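PDB 6SKI: putative type VI secretion protein from Escherichia coli, which probably hydrolyses phospholipids as a toxin effector of the type VI secretion system, loaded onto the VgrG spike. Local coordinates for residues A200-E212 with P265-K277. Residues are numbered along the deposited sequence; the frame is centred on the assembly and turned at random.
Sequences AAAARHFANRVME and PGVKLELRPSVAK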
loop_
_atom_site.group_PDB
_atom_site.type_symbol
_atom_site.label_atom_id
_atom_site.label_comp_id
_atom_site.label_asym_id
_atom_site.label_seq_id
_atom_site.Cartn_x
_atom_site.Cartn_y
_atom_site.Cartn_z
ATOM N N ALA A 200 -2.481 -2.001 2.107
ATOM C CA ALA A 200 -2.915 -2.432 3.427
ATOM C C ALA A 200 -4.107 -3.353 3.346
ATOM O O ALA A 200 -4.077 -4.439 3.934
ATOM C CB ALA A 200 -3.251 -1.244 4.327
ATOM N N ALA A 201 -5.100 -2.994 2.535
ATOM C CA ALA A 201 -6.166 -3.935 2.242
ATOM C C ALA A 201 -5.591 -5.204 1.640
ATOM O O ALA A 201 -5.882 -6.308 2.116
ATOM C CB ALA A 201 -7.183 -3.296 1.299
ATOM N N ALA A 202 -4.696 -5.058 0.660
ATOM C CA ALA A 202 -4.018 -6.220 0.106
ATOM C C ALA A 202 -3.342 -7.019 1.204
ATOM O O ALA A 202 -3.535 -8.238 1.295
ATOM C CB ALA A 202 -3.001 -5.791 -0.949
ATOM N N ALA A 203 -2.625 -6.342 2.105
ATOM C CA ALA A 203 -1.978 -7.073 3.183
ATOM C C ALA A 203 -3.009 -7.836 3.988
ATOM O O ALA A 203 -2.874 -9.048 4.191
ATOM C CB ALA A 203 -1.189 -6.127 4.083
ATOM N N ARG A 204 -4.095 -7.162 4.364
ATOM C CA ARG A 204 -5.137 -7.843 5.111
ATOM C C ARG A 204 -5.688 -9.001 4.302
ATOM O O ARG A 204 -5.784 -10.126 4.808
ATOM C CB ARG A 204 -6.230 -6.849 5.490
ATOM C CG ARG A 204 -5.739 -5.792 6.459
ATOM C CD ARG A 204 -6.647 -4.589 6.501
ATOM N NE ARG A 204 -7.920 -4.868 7.146
ATOM C CZ ARG A 204 -8.601 -3.973 7.848
ATOM N NH1 ARG A 204 -8.124 -2.748 7.992
ATOM N NH2 ARG A 204 -9.753 -4.300 8.408
ATOM N N HIS A 205 -5.939 -8.773 3.011
ATOM C CA HIS A 205 -6.406 -9.860 2.166
ATOM C C HIS A 205 -5.410 -11.005 2.179
ATOM O O HIS A 205 -5.787 -12.159 2.412
ATOM C CB HIS A 205 -6.645 -9.360 0.743
ATOM C CG HIS A 205 -7.383 -10.335 -0.122
ATOM N ND1 HIS A 205 -6.826 -10.901 -1.245
ATOM C CD2 HIS A 205 -8.629 -10.851 -0.018
ATOM C CE1 HIS A 205 -7.698 -11.721 -1.802
ATOM N NE2 HIS A 205 -8.802 -11.706 -1.078
ATOM N N PHE A 206 -4.123 -10.690 2.016
ATOM C CA PHE A 206 -3.117 -11.741 2.044
ATOM C C PHE A 206 -3.184 -12.505 3.354
ATOM O O PHE A 206 -3.209 -13.741 3.355
ATOM C CB PHE A 206 -1.728 -11.148 1.831
ATOM C CG PHE A 206 -0.633 -12.171 1.809
ATOM C CD1 PHE A 206 -0.286 -12.807 0.636
ATOM C CD2 PHE A 206 0.046 -12.497 2.967
ATOM C CE1 PHE A 206 0.718 -13.747 0.621
ATOM C CE2 PHE A 206 1.045 -13.434 2.956
ATOM C CZ PHE A 206 1.383 -14.060 1.784
ATOM N N ALA A 207 -3.289 -11.786 4.473
ATOM C CA ALA A 207 -3.329 -12.468 5.757
ATOM C C ALA A 207 -4.510 -13.420 5.813
ATOM O O ALA A 207 -4.378 -14.558 6.276
ATOM C CB ALA A 207 -3.393 -11.452 6.894
ATOM N N ASN A 208 -5.652 -12.997 5.270
ATOM C CA ASN A 208 -6.818 -13.866 5.291
ATOM C C ASN A 208 -6.587 -15.093 4.426
ATOM O O ASN A 208 -6.961 -16.207 4.808
ATOM C CB ASN A 208 -8.053 -13.095 4.842
ATOM C CG ASN A 208 -8.621 -12.227 5.941
ATOM O OD1 ASN A 208 -8.847 -11.036 5.752
ATOM N ND2 ASN A 208 -8.848 -12.821 7.103
ATOM N N ARG A 209 -5.929 -14.916 3.280
ATOM C CA ARG A 209 -5.591 -16.063 2.450
ATOM C C ARG A 209 -4.664 -17.013 3.193
ATOM O O ARG A 209 -4.707 -18.227 2.978
ATOM C CB ARG A 209 -4.958 -15.598 1.143
ATOM C CG ARG A 209 -5.892 -14.780 0.283
ATOM C CD ARG A 209 -5.242 -14.376 -1.018
ATOM N NE ARG A 209 -4.957 -15.530 -1.861
ATOM C CZ ARG A 209 -4.813 -15.471 -3.179
ATOM N NH1 ARG A 209 -4.928 -14.314 -3.808
ATOM N NH2 ARG A 209 -4.553 -16.571 -3.868
ATOM N N VAL A 210 -3.814 -16.480 4.071
ATOM C CA VAL A 210 -2.975 -17.356 4.876
ATOM C C VAL A 210 -3.803 -18.000 5.976
ATOM O O VAL A 210 -3.573 -19.153 6.354
ATOM C CB VAL A 210 -1.772 -16.580 5.441
ATOM C CG1 VAL A 210 -0.960 -17.459 6.369
ATOM C CG2 VAL A 210 -0.912 -16.057 4.315
ATOM N N MET A 211 -4.796 -17.277 6.492
ATOM C CA MET A 211 -5.646 -17.839 7.533
ATOM C C MET A 211 -6.559 -18.916 6.967
ATOM O O MET A 211 -6.784 -19.947 7.609
ATOM C CB MET A 211 -6.465 -16.731 8.189
ATOM C CG MET A 211 -6.947 -17.046 9.583
ATOM S SD MET A 211 -8.255 -15.919 10.083
ATOM C CE MET A 211 -8.683 -16.592 11.684
ATOM N N GLU A 212 -7.079 -18.696 5.763
ATOM C CA GLU A 212 -7.888 -19.681 5.064
ATOM C C GLU A 212 -7.058 -20.809 4.476
ATOM O O GLU A 212 -7.632 -21.732 3.888
ATOM C CB GLU A 212 -8.676 -18.999 3.949
ATOM C CG GLU A 212 -9.865 -18.206 4.439
ATOM C CD GLU A 212 -10.243 -17.089 3.491
ATOM O OE1 GLU A 212 -10.900 -16.128 3.940
ATOM O OE2 GLU A 212 -9.875 -17.168 2.300
ATOM N N PRO A 265 -14.822 -6.662 -5.734
ATOM C CA PRO A 265 -13.812 -7.710 -5.592
ATOM C C PRO A 265 -13.946 -8.405 -4.250
ATOM O O PRO A 265 -14.350 -7.807 -3.250
ATOM C CB PRO A 265 -12.495 -6.937 -5.697
ATOM C CG PRO A 265 -12.839 -5.609 -5.122
ATOM C CD PRO A 265 -14.224 -5.321 -5.633
ATOM N N GLY A 266 -13.605 -9.687 -4.235
ATOM C CA GLY A 266 -13.731 -10.446 -3.011
ATOM C C GLY A 266 -12.587 -10.180 -2.060
ATOM O O GLY A 266 -11.826 -11.092 -1.726
ATOM N N VAL A 267 -12.452 -8.933 -1.617
ATOM C CA VAL A 267 -11.376 -8.567 -0.706
ATOM C C VAL A 267 -11.813 -8.874 0.721
ATOM O O VAL A 267 -12.924 -8.530 1.140
ATOM C CB VAL A 267 -10.958 -7.097 -0.880
ATOM C CG1 VAL A 267 -10.771 -6.783 -2.351
ATOM C CG2 VAL A 267 -11.967 -6.140 -0.272
ATOM N N LYS A 268 -10.966 -9.589 1.445
ATOM C CA LYS A 268 -11.224 -9.973 2.822
ATOM C C LYS A 268 -10.398 -9.061 3.715
ATOM O O LYS A 268 -9.166 -9.130 3.712
ATOM C CB LYS A 268 -10.882 -11.445 3.032
ATOM C CG LYS A 268 -11.995 -12.389 2.600
ATOM C CD LYS A 268 -11.487 -13.550 1.750
ATOM C CE LYS A 268 -10.002 -13.801 1.937
ATOM N NZ LYS A 268 -9.536 -14.965 1.138
ATOM N N LEU A 269 -11.072 -8.196 4.467
ATOM C CA LEU A 269 -10.397 -7.183 5.264
ATOM C C LEU A 269 -10.651 -7.348 6.752
ATOM O O LEU A 269 -10.160 -6.538 7.544
ATOM C CB LEU A 269 -10.838 -5.784 4.823
ATOM C CG LEU A 269 -10.317 -5.299 3.475
ATOM C CD1 LEU A 269 -10.302 -3.792 3.439
ATOM C CD2 LEU A 269 -8.948 -5.867 3.197
ATOM N N GLU A 270 -11.391 -8.372 7.154
ATOM C CA GLU A 270 -11.714 -8.591 8.555
ATOM C C GLU A 270 -10.633 -9.469 9.159
ATOM O O GLU A 270 -10.272 -10.500 8.584
ATOM C CB GLU A 270 -13.090 -9.240 8.709
ATOM C CG GLU A 270 -13.726 -9.038 10.079
ATOM C CD GLU A 270 -13.858 -10.324 10.868
ATOM O OE1 GLU A 270 -14.221 -11.358 10.269
ATOM O OE2 GLU A 270 -13.608 -10.296 12.091
ATOM N N LEU A 271 -10.116 -9.058 10.310
ATOM C CA LEU A 271 -8.963 -9.705 10.928
ATOM C C LEU A 271 -9.438 -10.400 12.197
ATOM O O LEU A 271 -9.602 -9.763 13.240
ATOM C CB LEU A 271 -7.866 -8.689 11.222
ATOM C CG LEU A 271 -7.399 -7.860 10.025
ATOM C CD1 LEU A 271 -6.399 -6.812 10.461
ATOM C CD2 LEU A 271 -6.813 -8.753 8.952
ATOM N N ARG A 272 -9.650 -11.705 12.103
ATOM C CA ARG A 272 -10.122 -12.487 13.230
ATOM C C ARG A 272 -8.950 -12.825 14.143
ATOM O O ARG A 272 -7.792 -12.764 13.729
ATOM C CB ARG A 272 -10.844 -13.726 12.706
ATOM C CG ARG A 272 -12.137 -13.382 11.982
ATOM C CD ARG A 272 -12.768 -14.580 11.297
ATOM N NE ARG A 272 -11.883 -15.200 10.318
ATOM C CZ ARG A 272 -11.775 -16.511 10.139
ATOM N NH1 ARG A 272 -12.500 -17.342 10.876
ATOM N NH2 ARG A 272 -10.946 -16.993 9.223
ATOM N N PRO A 273 -9.216 -13.184 15.405
ATOM C CA PRO A 273 -8.124 -13.281 16.391
ATOM C C PRO A 273 -7.013 -14.252 16.031
ATOM O O PRO A 273 -6.000 -14.282 16.738
ATOM C CB PRO A 273 -8.852 -13.726 17.664
ATOM C CG PRO A 273 -10.218 -13.177 17.492
ATOM C CD PRO A 273 -10.523 -13.409 16.045
ATOM N N SER A 274 -7.156 -15.039 14.968
ATOM C CA SER A 274 -6.110 -15.961 14.548
ATOM C C SER A 274 -5.518 -15.584 13.198
ATOM O O SER A 274 -4.814 -16.401 12.593
ATOM C CB SER A 274 -6.650 -17.392 14.505
ATOM O OG SER A 274 -6.032 -18.136 13.471
ATOM N N VAL A 275 -5.785 -14.371 12.710
ATOM C CA VAL A 275 -5.247 -13.959 11.420
ATOM C C VAL A 275 -3.741 -13.771 11.504
ATOM O O VAL A 275 -3.033 -13.922 10.504
ATOM C CB VAL A 275 -5.958 -12.684 10.930
ATOM C CG1 VAL A 275 -5.485 -11.465 11.702
ATOM C CG2 VAL A 275 -5.750 -12.498 9.444
ATOM N N ALA A 276 -3.228 -13.455 12.690
ATOM C CA ALA A 276 -1.806 -13.236 12.905
ATOM C C ALA A 276 -1.552 -13.271 14.401
ATOM O O ALA A 276 -2.477 -13.185 15.210
ATOM C CB ALA A 276 -1.339 -11.909 12.304
ATOM N N LYS A 277 -0.279 -13.403 14.763
ATOM C CA LYS A 277 0.069 -13.427 16.178
ATOM C C LYS A 277 0.059 -12.023 16.765
ATOM O O LYS A 277 -0.428 -11.813 17.881
ATOM C CB LYS A 277 1.423 -14.107 16.373
ATOM C CG LYS A 277 1.470 -15.498 15.765
ATOM C CD LYS A 277 2.676 -16.291 16.229
ATOM C CE LYS A 277 3.811 -16.217 15.224
ATOM N NZ LYS A 277 3.621 -17.158 14.086
#
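Residues 265-277, without regular secondary structure, run along helix 198-211: CA of Lys268 lies 4.9 Å from CA of His205, and CA of Val275 lies 5.5 Å from CA of Met211, just where a type I turn from Arg272 to Val275 ends. Arg204 is a worked example of a helix side chain gripping a loop by the loop's backbone. Its chain bends at chi3 (71°), and both NE (2.8 Å) and NH2 donate to Leu269 O, which sits close to the guanidinium plane, while Leu271 CD1 covers one face; NH1 is hydrogen-bonded to Asn295 O. The methyl CD2 of Leu269 rests on Ala201 CB at 3.7 Å. A weak hydrogen bond joins His205 NE2 to Gly266 O (3.2 Å). Lys268, bent at chi2 and chi3, crosses Asn208 obliquely and carries NZ to Glu212 just past the helix end, meeting OE2 on its syn side at 2.5 Å in a salt bridge. Met211 lays CE over one face of the Arg272 guanidinium, and Val275 CG2 meets Ala207 CB at 3.6 Å. The segment ends the connection from strand 237-243 to strand 278-284 of a sheet consistent with an alpha/beta-hydrolase fold; two donors converging on one carbonyl fix the backbone at Leu269, whereas less directional contacts hold the turn.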